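Local coordinates for beta-1,4-mannanase (Caldicellulosiruptor saccharolyticus, PDB 1PMH), which is a mannan-degrading enzyme represented here by its family 27 carbohydrate-binding module, which binds mannohexaose and probably directs the enzyme to mannan, at residues T67-V72 and K154-V159. Sequence-based numbering, arbitrary orientation.
Sequences TWIGGV and KRAQLV. Unlike the reference sequence in segment 67-72: Ile-69 (reference Phe). With EDO (1,2-ethanediol), chain G.
Three backbone hydrogen bonds join Thr-67, Ile-69, Ala-156 and Leu-158. Thr-67 and Leu-158 form an antiparallel hydrogen-bonded pair, the nitrogen of each giving its hydrogen to the oxygen of the other, N to O 2.9 Å both ways. Ile-69 N continues the pattern to Ala-156 O, also at 2.9 Å and nearly straight. Between them, Trp-68 and Gln-157 are the non-hydrogen-bonded pair, their CA atoms 4.5 Å apart; Gln-157 CA-H points to Thr-67 O and Trp-68 CA-H to Ala-156 O.

Trp-68 and Gln-157 also pack on the same face of the sheet. The broad indole offers a face to Gln-157 and a rim to Arg-155. Gln-157 CB sits over the six-membered ring, 3.6 Å from its centroid and only 7° off the normal, a CH-pi contact. CG lies anti to the backbone N, and the chain beyond it is extended, which carries the amide across the indole, its plane tilted just 22° from the ring. Glutamine suits the place because its methylene stem is apolar while its amide reaches polar partners: OE1 accepts from Asn-110, and NE2 donates to Ala-22 O. An ethanediol, probably from the crystallisation liquor, bridges the strands, taking hydrogens from Gln-157 NE2 (O1) and Trp-68 N (O2).

These strands, 61-68 and 153-165, are neighbours in one sheet of the jellyroll beta-sandwich, and Arg-155 belongs to the glycan pocket. Trp-68 CH2 lies over the centre of its guanidinium, 3.5 Å from CZ, the planes 74° apart. This flat group can take a ring atom over its face while NH1 bonds to Asn-110 O and NE forms a salt bridge with Glu-74, which helps fix it; Arg-155 also touches a bound mannose.

At an interruption of strand 153-165, Ala-156's lone methyl packs 4.1 Å from Ile-69 CG1, beside Phe-77. On the face away from Trp-68, threonine serves twice: Thr-67 CG2 lies beside Leu-158 CB, while OG1 is hydrogen-bonded to Met-17 O.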
loop_
_atom_site.group_PDB
_atom_site.type_symbol
_atom_site.label_atom_id
_atom_site.label_comp_id
_atom_site.label_asym_id
_atom_site.label_seq_id
_atom_site.Cartn_x
_atom_site.Cartn_y
_atom_site.Cartn_z
ATOM N N THR A 67 -6.116 -2.814 -6.554
ATOM C CA THR A 67 -6.212 -4.216 -6.879
ATOM C C THR A 67 -7.666 -4.652 -6.741
ATOM O O THR A 67 -8.366 -4.172 -5.867
ATOM C CB THR A 67 -5.257 -5.103 -6.052
ATOM O OG1 THR A 67 -5.246 -6.429 -6.590
ATOM C CG2 THR A 67 -5.651 -5.177 -4.599
ATOM N N TRP A 68 -8.085 -5.565 -7.591
ATOM C CA TRP A 68 -9.362 -6.192 -7.476
ATOM C C TRP A 68 -9.154 -7.486 -6.769
ATOM O O TRP A 68 -8.325 -8.321 -7.158
ATOM C CB TRP A 68 -9.959 -6.442 -8.871
ATOM C CG TRP A 68 -10.460 -5.191 -9.499
ATOM C CD1 TRP A 68 -9.845 -4.445 -10.469
ATOM C CD2 TRP A 68 -11.683 -4.536 -9.230
ATOM N NE1 TRP A 68 -10.602 -3.359 -10.806
ATOM C CE2 TRP A 68 -11.748 -3.388 -10.060
ATOM C CE3 TRP A 68 -12.769 -4.815 -8.375
ATOM C CZ2 TRP A 68 -12.839 -2.524 -10.039
ATOM C CZ3 TRP A 68 -13.844 -3.967 -8.374
ATOM C CH2 TRP A 68 -13.860 -2.812 -9.169
ATOM N N ILE A 69 -9.887 -7.703 -5.718
ATOM C CA ILE A 69 -9.839 -8.984 -5.067
ATOM C C ILE A 69 -10.156 -10.122 -6.045
ATOM O O ILE A 69 -11.100 -10.054 -6.832
ATOM C CB ILE A 69 -10.710 -8.988 -3.808
ATOM C CG1 ILE A 69 -10.498 -7.743 -2.938
ATOM C CG2 ILE A 69 -10.494 -10.238 -2.969
ATOM C CD1 ILE A 69 -9.143 -7.517 -2.368
ATOM N N GLY A 70 -9.284 -11.128 -6.100
ATOM C CA GLY A 70 -9.464 -12.225 -7.031
ATOM C C GLY A 70 -9.240 -11.894 -8.494
ATOM O O GLY A 70 -9.463 -12.735 -9.344
ATOM N N GLY A 71 -8.721 -10.717 -8.785
ATOM C CA GLY A 71 -8.527 -10.201 -10.119
ATOM C C GLY A 71 -9.813 -9.905 -10.850
ATOM O O GLY A 71 -9.722 -9.620 -12.050
ATOM N N VAL A 72 -10.985 -9.966 -10.183
ATOM C CA VAL A 72 -12.234 -9.807 -10.939
ATOM C C VAL A 72 -12.624 -8.351 -11.023
ATOM O O VAL A 72 -13.052 -7.777 -10.017
ATOM C CB VAL A 72 -13.381 -10.605 -10.358
ATOM C CG1 VAL A 72 -14.659 -10.367 -11.111
ATOM C CG2 VAL A 72 -13.013 -12.099 -10.294
ATOM N N LYS A 154 -19.482 -5.524 -1.028
ATOM C CA LYS A 154 -19.055 -4.225 -1.527
ATOM C C LYS A 154 -18.206 -4.435 -2.754
ATOM O O LYS A 154 -17.631 -5.487 -2.984
ATOM C CB LYS A 154 -18.246 -3.491 -0.441
ATOM C CG LYS A 154 -19.055 -3.047 0.804
ATOM C CD LYS A 154 -20.035 -1.955 0.511
ATOM C CE LYS A 154 -20.614 -1.433 1.799
ATOM N NZ LYS A 154 -21.596 -0.363 1.551
ATOM N N ARG A 155 -18.076 -3.363 -3.533
ATOM C CA ARG A 155 -17.211 -3.334 -4.690
ATOM C C ARG A 155 -15.777 -3.640 -4.260
ATOM O O ARG A 155 -15.244 -2.986 -3.378
ATOM C CB ARG A 155 -17.299 -1.959 -5.335
ATOM C CG ARG A 155 -16.651 -1.804 -6.661
ATOM C CD ARG A 155 -17.069 -0.477 -7.290
ATOM N NE ARG A 155 -16.476 -0.244 -8.601
ATOM C CZ ARG A 155 -15.301 0.315 -8.787
ATOM N NH1 ARG A 155 -14.538 0.697 -7.775
ATOM N NH2 ARG A 155 -14.866 0.466 -10.032
ATOM N N ALA A 156 -15.170 -4.630 -4.905
ATOM C CA ALA A 156 -14.007 -5.323 -4.374
ATOM C C ALA A 156 -12.665 -4.742 -4.802
ATOM O O ALA A 156 -11.742 -5.497 -5.118
ATOM C CB ALA A 156 -14.056 -6.764 -4.716
ATOM N N GLN A 157 -12.578 -3.409 -4.849
ATOM C CA GLN A 157 -11.322 -2.767 -5.238
ATOM C C GLN A 157 -10.708 -2.120 -3.998
ATOM O O GLN A 157 -11.283 -1.214 -3.403
ATOM C CB GLN A 157 -11.567 -1.768 -6.363
ATOM C CG GLN A 157 -10.244 -1.289 -6.920
ATOM C CD GLN A 157 -10.391 -0.209 -7.957
ATOM O OE1 GLN A 157 -11.187 0.724 -7.799
ATOM N NE2 GLN A 157 -9.635 -0.324 -9.050
ATOM N N LEU A 158 -9.503 -2.569 -3.677
ATOM C CA LEU A 158 -8.710 -1.970 -2.600
ATOM C C LEU A 158 -7.764 -0.996 -3.276
ATOM O O LEU A 158 -7.105 -1.356 -4.247
ATOM C CB LEU A 158 -7.950 -3.071 -1.891
ATOM C CG LEU A 158 -7.130 -2.748 -0.678
ATOM C CD1 LEU A 158 -7.925 -2.191 0.458
ATOM C CD2 LEU A 158 -6.353 -3.982 -0.255
ATOM N N VAL A 159 -7.691 0.211 -2.711
ATOM C CA VAL A 159 -6.863 1.267 -3.240
ATOM C C VAL A 159 -5.910 1.759 -2.167
ATOM O O VAL A 159 -6.319 2.027 -1.035
ATOM C CB VAL A 159 -7.691 2.412 -3.801
ATOM C CG1 VAL A 159 -6.808 3.572 -4.261
ATOM C CG2 VAL A 159 -8.584 1.926 -4.945
HETATM C C1 EDO G . -6.107 -2.561 -10.407
HETATM O O1 EDO G . -7.311 -1.996 -9.919
HETATM C C2 EDO G . -6.255 -3.884 -11.143
HETATM O O2 EDO G . -6.624 -4.992 -10.357
#